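Local coordinates for cytochrome C-type biogenesis protein ccmF (Thermus thermophilus, PDB 6ZMQ), which acts as a membrane-bound cytochrome c heme lyase that binds heme b and probably helps to move heme across the membrane, at residues 204-209 with 220-225; 198-203 with 296-301; 41-46 with 141-146. All blocks are in the same frame, centred on the assembly; numbering follows the deposited sequence.

Interaction 1: residues 204-209 with 220-225; sequences YAYAVA and VEETRW. With PTY (phosphatidylethanolamine), chain F.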
loop_
_atom_site.group_PDB
_atom_site.type_symbol
_atom_site.label_atom_id
_atom_site.label_comp_id
_atom_site.label_asym_id
_atom_site.label_seq_id
_atom_site.Cartn_x
_atom_site.Cartn_y
_atom_site.Cartn_z
ATOM N N TYR A 204 1.423 7.655 15.333
ATOM C CA TYR A 204 0.574 8.852 15.361
ATOM C C TYR A 204 0.040 9.116 16.755
ATOM O O TYR A 204 0.097 10.256 17.237
ATOM C CB TYR A 204 -0.611 8.704 14.394
ATOM C CG TYR A 204 -1.727 9.734 14.600
ATOM C CD1 TYR A 204 -1.595 11.024 14.095
ATOM C CD2 TYR A 204 -2.919 9.409 15.276
ATOM C CE1 TYR A 204 -2.594 11.967 14.263
ATOM C CE2 TYR A 204 -3.919 10.356 15.458
ATOM C CZ TYR A 204 -3.746 11.631 14.948
ATOM O OH TYR A 204 -4.729 12.584 15.100
ATOM N N ALA A 205 -0.420 8.044 17.417
ATOM C CA ALA A 205 -0.853 8.069 18.807
ATOM C C ALA A 205 0.227 8.624 19.714
ATOM O O ALA A 205 -0.006 9.629 20.404
ATOM C CB ALA A 205 -1.227 6.650 19.235
ATOM N N TYR A 206 1.450 8.084 19.572
ATOM C CA TYR A 206 2.612 8.540 20.331
ATOM C C TYR A 206 2.907 10.004 20.055
ATOM O O TYR A 206 3.128 10.779 20.998
ATOM C CB TYR A 206 3.825 7.674 19.993
ATOM C CG TYR A 206 4.052 6.462 20.885
ATOM C CD1 TYR A 206 3.354 5.279 20.677
ATOM C CD2 TYR A 206 5.002 6.488 21.895
ATOM C CE1 TYR A 206 3.572 4.162 21.462
ATOM C CE2 TYR A 206 5.231 5.373 22.684
ATOM C CZ TYR A 206 4.511 4.218 22.468
ATOM O OH TYR A 206 4.733 3.113 23.255
ATOM N N ALA A 207 2.735 10.420 18.785
ATOM C CA ALA A 207 2.988 11.803 18.399
ATOM C C ALA A 207 1.979 12.746 19.022
ATOM O O ALA A 207 2.364 13.766 19.607
ATOM C CB ALA A 207 2.953 11.939 16.894
ATOM N N VAL A 208 0.696 12.356 19.021
ATOM C CA VAL A 208 -0.327 13.201 19.634
ATOM C C VAL A 208 -0.221 13.097 21.144
ATOM O O VAL A 208 -0.567 14.044 21.868
ATOM C CB VAL A 208 -1.694 12.814 19.028
ATOM C CG1 VAL A 208 -2.865 13.550 19.669
ATOM C CG2 VAL A 208 -1.688 13.126 17.543
ATOM N N ALA A 209 0.406 12.027 21.625
ATOM C CA ALA A 209 0.814 11.975 23.010
ATOM C C ALA A 209 1.975 12.924 23.272
ATOM O O ALA A 209 1.900 13.734 24.205
ATOM C CB ALA A 209 1.176 10.543 23.342
ATOM N N VAL A 220 9.730 8.734 18.756
ATOM C CA VAL A 220 9.810 8.079 17.456
ATOM C C VAL A 220 10.777 6.898 17.493
ATOM O O VAL A 220 10.654 5.983 16.664
ATOM C CB VAL A 220 10.167 9.062 16.314
ATOM C CG1 VAL A 220 11.624 9.405 16.289
ATOM C CG2 VAL A 220 9.736 8.499 14.965
ATOM N N GLU A 221 11.683 6.858 18.461
ATOM C CA GLU A 221 12.644 5.777 18.552
ATOM C C GLU A 221 12.115 4.611 19.367
ATOM O O GLU A 221 12.626 3.494 19.227
ATOM C CB GLU A 221 13.958 6.319 19.130
ATOM C CG GLU A 221 13.753 7.526 20.036
ATOM C CD GLU A 221 15.041 8.054 20.621
ATOM O OE1 GLU A 221 14.990 8.672 21.702
ATOM O OE2 GLU A 221 16.099 7.886 19.973
ATOM N N GLU A 222 11.084 4.846 20.180
ATOM C CA GLU A 222 10.309 3.769 20.770
ATOM C C GLU A 222 9.258 3.201 19.824
ATOM O O GLU A 222 8.746 2.108 20.087
ATOM C CB GLU A 222 9.609 4.248 22.044
ATOM C CG GLU A 222 10.485 5.023 23.020
ATOM C CD GLU A 222 9.663 5.923 23.938
ATOM O OE1 GLU A 222 8.821 6.692 23.426
ATOM O OE2 GLU A 222 9.839 5.845 25.173
ATOM N N THR A 223 8.904 3.900 18.740
ATOM C CA THR A 223 7.799 3.452 17.892
ATOM C C THR A 223 8.274 3.001 16.512
ATOM O O THR A 223 7.445 2.624 15.669
ATOM C CB THR A 223 6.736 4.550 17.757
ATOM O OG1 THR A 223 5.529 3.966 17.273
ATOM C CG2 THR A 223 7.146 5.636 16.779
ATOM N N ARG A 224 9.599 2.901 16.334
ATOM C CA ARG A 224 10.264 2.861 15.029
ATOM C C ARG A 224 9.883 1.636 14.199
ATOM O O ARG A 224 9.766 1.727 12.965
ATOM C CB ARG A 224 11.777 2.951 15.290
ATOM C CG ARG A 224 12.731 2.531 14.185
ATOM C CD ARG A 224 13.321 1.114 14.365
ATOM N NE ARG A 224 14.475 0.800 13.513
ATOM C CZ ARG A 224 14.498 0.736 12.178
ATOM N NH1 ARG A 224 15.657 0.568 11.561
ATOM N NH2 ARG A 224 13.396 0.845 11.443
ATOM N N TRP A 225 9.609 0.510 14.857
ATOM C CA TRP A 225 9.382 -0.725 14.115
ATOM C C TRP A 225 7.975 -0.764 13.531
ATOM O O TRP A 225 7.763 -1.342 12.460
ATOM C CB TRP A 225 9.673 -1.926 15.018
ATOM C CG TRP A 225 11.178 -2.151 15.257
ATOM C CD1 TRP A 225 11.785 -2.253 16.475
ATOM C CD2 TRP A 225 12.232 -2.316 14.278
ATOM N NE1 TRP A 225 13.137 -2.442 16.328
ATOM C CE2 TRP A 225 13.437 -2.494 14.993
ATOM C CE3 TRP A 225 12.279 -2.327 12.877
ATOM C CZ2 TRP A 225 14.662 -2.677 14.356
ATOM C CZ3 TRP A 225 13.497 -2.515 12.255
ATOM C CH2 TRP A 225 14.670 -2.681 12.991
HETATM C C1 PTY F . 5.790 -4.466 16.505
HETATM C C2 PTY F . 11.227 -0.010 19.140
HETATM C C3 PTY F . 10.583 -1.192 19.864
HETATM O O4 PTY F . 4.559 -4.934 16.037
HETATM C C5 PTY F . 7.640 -4.963 18.160
HETATM C C6 PTY F . 6.311 -5.439 17.558
HETATM O O7 PTY F . 6.517 -6.666 16.910
HETATM C C8 PTY F . 6.031 -7.825 17.535
HETATM O O10 PTY F . 6.214 -8.010 18.692
HETATM C C11 PTY F . 5.269 -8.866 16.706
HETATM C C12 PTY F . 4.608 -9.894 17.627
HETATM C C13 PTY F . 3.803 -10.933 16.839
HETATM C C14 PTY F . 4.718 -11.733 15.908
HETATM C C15 PTY F . 4.017 -13.008 15.435
HETATM C C16 PTY F . 4.629 -13.425 14.098
HETATM C C17 PTY F . 3.626 -14.223 13.258
HETATM C C18 PTY F . 3.091 -13.459 12.035
HETATM C C19 PTY F . 4.109 -12.516 11.385
HETATM C C20 PTY F . 4.009 -12.567 9.857
HETATM C C21 PTY F . 2.706 -11.937 9.354
HETATM C C22 PTY F . 2.667 -12.016 7.824
HETATM C C23 PTY F . 1.791 -10.919 7.210
HETATM C C24 PTY F . 0.491 -11.537 6.679
HETATM C C25 PTY F . 0.200 -11.036 5.260
HETATM C C26 PTY F . -0.946 -11.834 4.633
HETATM C C27 PTY F . -0.819 -11.809 3.111
HETATM C C28 PTY F . -1.449 -13.082 2.549
HETATM C C29 PTY F . -0.708 -13.529 1.293
HETATM C C30 PTY F . 4.293 -4.689 14.685
HETATM C C31 PTY F . 3.105 -5.368 13.997
HETATM O O30 PTY F . 4.976 -3.939 14.069
HETATM C C32 PTY F . 3.118 -6.893 14.113
HETATM C C33 PTY F . 2.012 -7.456 13.218
HETATM C C34 PTY F . 2.538 -8.631 12.394
HETATM C C35 PTY F . 1.785 -8.671 11.065
HETATM C C36 PTY F . 0.318 -9.018 11.328
HETATM C C37 PTY F . -0.271 -9.796 10.145
HETATM C C38 PTY F . -1.737 -10.164 10.398
HETATM C C39 PTY F . -2.362 -10.864 9.191
HETATM C C40 PTY F . -3.330 -11.947 9.665
HETATM C C41 PTY F . -3.835 -12.773 8.483
HETATM C C42 PTY F . -2.885 -13.947 8.258
HETATM C C43 PTY F . -3.644 -15.250 8.499
HETATM C C44 PTY F . -2.955 -16.350 7.696
HETATM P P1 PTY F . 8.799 -3.108 19.626
HETATM O O11 PTY F . 9.726 -1.894 19.003
HETATM O O12 PTY F . 8.143 -2.603 20.890
HETATM O O13 PTY F . 9.698 -4.260 20.010
HETATM O O14 PTY F . 7.652 -3.605 18.532
HETATM N N1 PTY F . 12.322 0.503 19.945
#

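Interaction 2: residues 198-203 with 296-301; sequences VGLSVP and TLAFAA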
loop_
_atom_site.group_PDB
_atom_site.type_symbol
_atom_site.label_atom_id
_atom_site.label_comp_id
_atom_site.label_asym_id
_atom_site.label_seq_id
_atom_site.Cartn_x
_atom_site.Cartn_y
_atom_site.Cartn_z
ATOM N N VAL A 198 -2.907 0.393 10.412
ATOM C CA VAL A 198 -2.919 0.241 11.857
ATOM C C VAL A 198 -1.491 0.273 12.385
ATOM O O VAL A 198 -1.269 0.731 13.520
ATOM C CB VAL A 198 -3.749 -0.989 12.287
ATOM C CG1 VAL A 198 -5.149 -0.870 11.717
ATOM C CG2 VAL A 198 -3.157 -2.262 11.810
ATOM N N GLY A 199 -0.504 -0.032 11.518
ATOM C CA GLY A 199 0.880 0.257 11.857
ATOM C C GLY A 199 1.119 1.740 12.034
ATOM O O GLY A 199 1.488 2.179 13.124
ATOM N N LEU A 200 0.682 2.544 11.055
ATOM C CA LEU A 200 0.821 3.994 11.167
ATOM C C LEU A 200 -0.139 4.591 12.197
ATOM O O LEU A 200 -0.081 5.803 12.447
ATOM C CB LEU A 200 0.630 4.668 9.806
ATOM C CG LEU A 200 1.839 4.751 8.868
ATOM C CD1 LEU A 200 1.602 5.846 7.855
ATOM C CD2 LEU A 200 3.153 5.001 9.619
ATOM N N SER A 201 -1.041 3.780 12.780
ATOM C CA SER A 201 -1.832 4.255 13.907
ATOM C C SER A 201 -0.958 4.544 15.114
ATOM O O SER A 201 -1.064 5.617 15.725
ATOM C CB SER A 201 -2.904 3.234 14.263
ATOM O OG SER A 201 -2.390 2.213 15.092
ATOM N N VAL A 202 -0.070 3.612 15.471
ATOM C CA VAL A 202 0.548 3.655 16.803
ATOM C C VAL A 202 1.664 4.696 16.948
ATOM O O VAL A 202 1.734 5.328 18.012
ATOM C CB VAL A 202 0.881 2.242 17.289
ATOM C CG1 VAL A 202 1.569 1.435 16.241
ATOM C CG2 VAL A 202 1.719 2.196 18.585
ATOM N N PRO A 203 2.510 4.986 15.933
ATOM C CA PRO A 203 3.316 6.229 15.997
ATOM C C PRO A 203 2.520 7.520 16.110
ATOM O O PRO A 203 2.902 8.369 16.934
ATOM C CB PRO A 203 4.104 6.193 14.671
ATOM C CG PRO A 203 3.540 5.007 13.922
ATOM C CD PRO A 203 3.199 4.083 15.013
ATOM N N THR A 296 1.299 12.740 11.197
ATOM C CA THR A 296 -0.119 13.104 11.171
ATOM C C THR A 296 -0.687 13.036 9.754
ATOM O O THR A 296 -1.736 12.409 9.527
ATOM C CB THR A 296 -0.322 14.501 11.770
ATOM O OG1 THR A 296 0.222 14.552 13.097
ATOM C CG2 THR A 296 -1.796 14.864 11.802
ATOM N N LEU A 297 0.049 13.594 8.785
ATOM C CA LEU A 297 -0.402 13.633 7.398
ATOM C C LEU A 297 -0.422 12.239 6.780
ATOM O O LEU A 297 -1.384 11.875 6.100
ATOM C CB LEU A 297 0.496 14.570 6.593
ATOM C CG LEU A 297 0.251 16.060 6.837
ATOM C CD1 LEU A 297 1.357 16.909 6.206
ATOM C CD2 LEU A 297 -1.113 16.508 6.363
ATOM N N ALA A 298 0.634 11.448 7.018
ATOM C CA ALA A 298 0.717 10.068 6.547
ATOM C C ALA A 298 -0.366 9.182 7.143
ATOM O O ALA A 298 -0.945 8.352 6.434
ATOM C CB ALA A 298 2.098 9.492 6.873
ATOM N N PHE A 299 -0.680 9.366 8.435
ATOM C CA PHE A 299 -1.688 8.540 9.090
ATOM C C PHE A 299 -3.091 8.831 8.566
ATOM O O PHE A 299 -3.856 7.902 8.267
ATOM C CB PHE A 299 -1.620 8.759 10.598
ATOM C CG PHE A 299 -2.815 8.239 11.333
ATOM C CD1 PHE A 299 -2.992 6.877 11.484
ATOM C CD2 PHE A 299 -3.773 9.109 11.865
ATOM C CE1 PHE A 299 -4.093 6.386 12.149
ATOM C CE2 PHE A 299 -4.882 8.606 12.525
ATOM C CZ PHE A 299 -5.035 7.244 12.661
ATOM N N ALA A 300 -3.471 10.112 8.496
ATOM C CA ALA A 300 -4.800 10.439 7.974
ATOM C C ALA A 300 -4.906 10.170 6.470
ATOM O O ALA A 300 -5.996 9.833 5.965
ATOM C CB ALA A 300 -5.142 11.892 8.280
ATOM N N ALA A 301 -3.780 10.284 5.751
ATOM C CA ALA A 301 -3.715 9.868 4.357
ATOM C C ALA A 301 -3.977 8.378 4.217
ATOM O O ALA A 301 -4.726 7.960 3.329
ATOM C CB ALA A 301 -2.349 10.230 3.782
#

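Interaction 3: residues 41-46 with 141-146; sequences LALLAY and VLAVLF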
loop_
_atom_site.group_PDB
_atom_site.type_symbol
_atom_site.label_atom_id
_atom_site.label_comp_id
_atom_site.label_asym_id
_atom_site.label_seq_id
_atom_site.Cartn_x
_atom_site.Cartn_y
_atom_site.Cartn_z
ATOM N N LEU A 41 -11.651 6.129 30.719
ATOM C CA LEU A 41 -10.690 5.943 31.805
ATOM C C LEU A 41 -9.310 6.472 31.419
ATOM O O LEU A 41 -8.614 7.032 32.273
ATOM C CB LEU A 41 -10.635 4.461 32.212
ATOM C CG LEU A 41 -11.903 3.888 32.869
ATOM C CD1 LEU A 41 -11.686 2.456 33.305
ATOM C CD2 LEU A 41 -12.335 4.736 34.046
ATOM N N ALA A 42 -8.933 6.385 30.131
ATOM C CA ALA A 42 -7.673 6.973 29.680
ATOM C C ALA A 42 -7.708 8.494 29.744
ATOM O O ALA A 42 -6.711 9.125 30.129
ATOM C CB ALA A 42 -7.362 6.510 28.261
ATOM N N LEU A 43 -8.854 9.096 29.398
ATOM C CA LEU A 43 -8.973 10.547 29.470
ATOM C C LEU A 43 -8.987 11.051 30.914
ATOM O O LEU A 43 -8.371 12.082 31.210
ATOM C CB LEU A 43 -10.218 11.002 28.716
ATOM C CG LEU A 43 -10.032 11.267 27.215
ATOM C CD1 LEU A 43 -11.246 12.005 26.649
ATOM C CD2 LEU A 43 -8.721 12.026 26.903
ATOM N N LEU A 44 -9.657 10.334 31.831
ATOM C CA LEU A 44 -9.580 10.697 33.251
ATOM C C LEU A 44 -8.172 10.491 33.811
ATOM O O LEU A 44 -7.729 11.249 34.686
ATOM C CB LEU A 44 -10.590 9.898 34.081
ATOM C CG LEU A 44 -11.950 10.508 34.447
ATOM C CD1 LEU A 44 -12.690 11.135 33.255
ATOM C CD2 LEU A 44 -12.821 9.480 35.160
ATOM N N ALA A 45 -7.460 9.480 33.303
ATOM C CA ALA A 45 -6.087 9.202 33.717
ATOM C C ALA A 45 -5.128 10.309 33.288
ATOM O O ALA A 45 -4.148 10.595 33.984
ATOM C CB ALA A 45 -5.642 7.855 33.146
ATOM N N TYR A 46 -5.352 10.905 32.112
ATOM C CA TYR A 46 -4.547 12.073 31.750
ATOM C C TYR A 46 -4.962 13.300 32.559
ATOM O O TYR A 46 -4.100 14.041 33.050
ATOM C CB TYR A 46 -4.628 12.383 30.249
ATOM C CG TYR A 46 -3.841 13.636 29.890
ATOM C CD1 TYR A 46 -2.452 13.608 29.861
ATOM C CD2 TYR A 46 -4.481 14.844 29.591
ATOM C CE1 TYR A 46 -1.714 14.739 29.550
ATOM C CE2 TYR A 46 -3.746 15.992 29.283
ATOM C CZ TYR A 46 -2.359 15.926 29.263
ATOM O OH TYR A 46 -1.600 17.034 28.953
ATOM N N VAL A 141 -1.843 7.760 24.690
ATOM C CA VAL A 141 -1.856 6.856 23.531
ATOM C C VAL A 141 -3.064 5.931 23.604
ATOM O O VAL A 141 -3.700 5.659 22.574
ATOM C CB VAL A 141 -0.544 6.043 23.350
ATOM C CG1 VAL A 141 0.613 6.911 22.965
ATOM C CG2 VAL A 141 -0.188 5.098 24.504
ATOM N N LEU A 142 -3.459 5.518 24.826
ATOM C CA LEU A 142 -4.672 4.719 24.952
ATOM C C LEU A 142 -5.917 5.527 24.621
ATOM O O LEU A 142 -6.823 4.992 23.976
ATOM C CB LEU A 142 -4.762 4.086 26.343
ATOM C CG LEU A 142 -3.707 3.020 26.678
ATOM C CD1 LEU A 142 -4.141 2.178 27.841
ATOM C CD2 LEU A 142 -3.449 2.116 25.475
ATOM N N ALA A 143 -5.938 6.824 24.985
ATOM C CA ALA A 143 -7.083 7.686 24.672
ATOM C C ALA A 143 -7.324 7.815 23.166
ATOM O O ALA A 143 -8.445 7.588 22.688
ATOM C CB ALA A 143 -6.882 9.061 25.293
ATOM N N VAL A 144 -6.264 8.084 22.392
ATOM C CA VAL A 144 -6.472 8.268 20.950
ATOM C C VAL A 144 -6.700 6.919 20.237
ATOM O O VAL A 144 -7.527 6.829 19.311
ATOM C CB VAL A 144 -5.314 9.089 20.341
ATOM C CG1 VAL A 144 -4.021 8.512 20.728
ATOM C CG2 VAL A 144 -5.412 9.236 18.811
ATOM N N LEU A 145 -6.035 5.835 20.684
ATOM C CA LEU A 145 -6.243 4.536 20.035
ATOM C C LEU A 145 -7.622 3.947 20.352
ATOM O O LEU A 145 -8.288 3.394 19.458
ATOM C CB LEU A 145 -5.117 3.569 20.414
ATOM C CG LEU A 145 -3.702 3.802 19.866
ATOM C CD1 LEU A 145 -2.818 2.621 20.214
ATOM C CD2 LEU A 145 -3.764 3.983 18.357
ATOM N N PHE A 146 -8.101 4.116 21.595
ATOM C CA PHE A 146 -9.470 3.752 21.934
ATOM C C PHE A 146 -10.481 4.650 21.227
ATOM O O PHE A 146 -11.593 4.208 20.951
ATOM C CB PHE A 146 -9.700 3.830 23.445
ATOM C CG PHE A 146 -9.282 2.588 24.202
ATOM C CD1 PHE A 146 -9.860 1.371 23.917
ATOM C CD2 PHE A 146 -8.398 2.656 25.273
ATOM C CE1 PHE A 146 -9.516 0.233 24.621
ATOM C CE2 PHE A 146 -8.039 1.525 25.986
ATOM C CZ PHE A 146 -8.609 0.307 25.661
#

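Interaction 1: residues 204-209 with 220-225
Tyr206 reaches from its helix to Glu222 and Thr223, and its ring carries all of the direct contact. Glu222 OE1 comes to 3.9 Å from Tyr206 CE2, and Thr223 OG1, on the same side of the ring plane but near the opposite rim, lies 4.2 Å from Tyr206 CD1. Both oxygens approach obliquely. Glu222 has its CG anti to the carbonyl carbon and beside the backbone N (chi1 -47°), and the chain, extended beyond it, carries the carboxylate to the ring. The two side chains cross at about a right angle, their planes 72° apart, and no hydrogen bond joins them. The charge of Glu222 is met by Arg137, which forms a salt bridge with the same OE1, while Lys131 and Leu133 also pack on the Tyr206 ring.

The contact closes the short connection between two consecutive transmembrane helices: 204-209 lies near the end of helix 185-213, and the segment 220-225 leads into helix 224-247. Thr223 occupies the N-cap position of the second helix, although its side chain makes no capping bond.

Beyond this first shell, the residues leading into helix 224-247, with Trp225 in its first turn, hold a phosphatidylethanolamine headgroup. The lipid amine N1 donates to Glu221 O at 3.1 Å, and the neighbouring carbon C2 lies 3.4 Å from Glu222 O. Lipid O11 sits in the ring plane of Trp225, 3.3 Å from CD1 at the indole edge. A second phosphatidylethanolamine receives a weak hydrogen bond from Trp225 NE1. Over one face of this indole runs Arg224, with CD 3.6 Å above the plane. Its guanidinium also lies over the indole, Trp225 CZ3 3.4 Å above its plane, and NH2 bonds a heme propionate oxygen. Arg502, also heme-binding, stands close to Arg224 NH1.

Interaction 2: residues 198-203 with 296-301
Leu200 and Ser201 meet Ala298 and Phe299 where two transmembrane helices, 185-213 and 288-307, pack antiparallel in the helical bundle of the cytochrome c assembly family. The axes of the two short segments approach to 9.2 Å, with their N-to-C directions 147° apart, and all four touching residues are buried.

The apolar part of the interface is one pair of methyl groups. Leu200 CD1 rests against Ala298 CB at 3.8 Å. Its CG stands opposite the carbonyl carbon and beside the backbone N (chi1 -84°), and from there the branch extends toward the alanine. Around this pair the bundle closes in: Ala271 of helix 266-284 and Ala230 of helix 224-247 also touch Leu200, and Leu270 covers Ala298.

The aromatic part is carried by Phe299, whose CB is set off to the side of the partner helix, while its ring comes back to it. With CG directed away from the backbone N (chi1 165°), the ring reaches the backbone of Leu200 and Ser201, touching main chain more than side chain. Phe299 CE1 is 3.6 Å from Ser201 CA and 4.0 Å from Ser201 CB. The same ring stacks with Tyr204 and meets Phe197 with planes at about 20°, which ties it to the preceding and following turns of helix 185-213.

Polar bonds do not cross the interface; they stay within each helix. Segment 198-203 is kinked at Pro203, whose N has no bond to the turn before, and Gly199 O instead receives Val202 N at 3.2 Å. Segment 296-301 is regular, with Ala301 N bonded to Leu297 O. Next to the kink, the carbonyl oxygen of Leu200 approaches Phe299 obliquely and lies 3.2 Å from CD1.

Interaction 3: residues 41-46 with 141-146
Leu142, which meets Ala42 across the interface, also accepts the shortest backbone bond here: its carbonyl oxygen receives Phe146 N at 2.8 Å. On the facing helix the carbonyl of Ala42 plays the same part for Tyr46 N at 3.0 Å. The main chains are thus engaged in their own helices, no hydrogen bond passes between the segments, and the contact itself is made by small apolar groups.

Ala42 supplies the central one. Its CB points at the other helix and settles against the peptide joining Leu142 to Ala143, 3.6 Å from Ala143 N. To one side it meets Leu142 CB at 4.0 Å and to the other Ala143 CB at 3.9 Å. Leu142 CG lies anti to the carbonyl carbon (chi1 -67°), and of this side chain CB alone meets Ala42. Ala143 in turn aims its methyl back at helix 41-46, where Leu43 CD2 touches it at 3.8 Å. The leucine's CB does not head for the partner, and only the end of its branch curves inward, adding a flank to the pair of alanines.

This is close antiparallel packing of two transmembrane helices, 20-47 and 135-157. With alanines facing each other at the nearest point, the axes of the short segments come within 8.3 Å, at 152° between their N-to-C directions. Helix 20-47 lies at the periphery of the bundle, and helix 135-157 separates it from helix 185-213.

Other elements close the flanks. Ala57 of helix 51-57 packs on both Ala42 and Leu142, and Leu142 also lies against Arg58 and Lys131. A phosphatidylethanolamine touches Ala143, so protein and lipid share that side of the seam. On the far face of helix 135-157, Val144 and Leu145 pack against helix 185-213, both on Ala205.

In the fold
Interactions 1 and 2 use successive turns of helix 185-213 and touch directly: Pro203 lies against Thr223, and the Tyr204 ring packs on Thr296. Interaction 2 is the nearest of the three to the centre of the chain and wholly buried, made of methyl, aromatic and backbone surfaces. Interaction 1, farther out, borders both lipid headgroups and heme, and it accordingly brings in carboxylates, an arginine and an indole. Interaction 3 is the most peripheral, an alanine seam with a lipid at its side. It connects to interaction 1 through Val141 and Val144, which pack on Tyr206, Ala205 and Ala209, but meets interaction 2 only where Leu145 approaches Ser201.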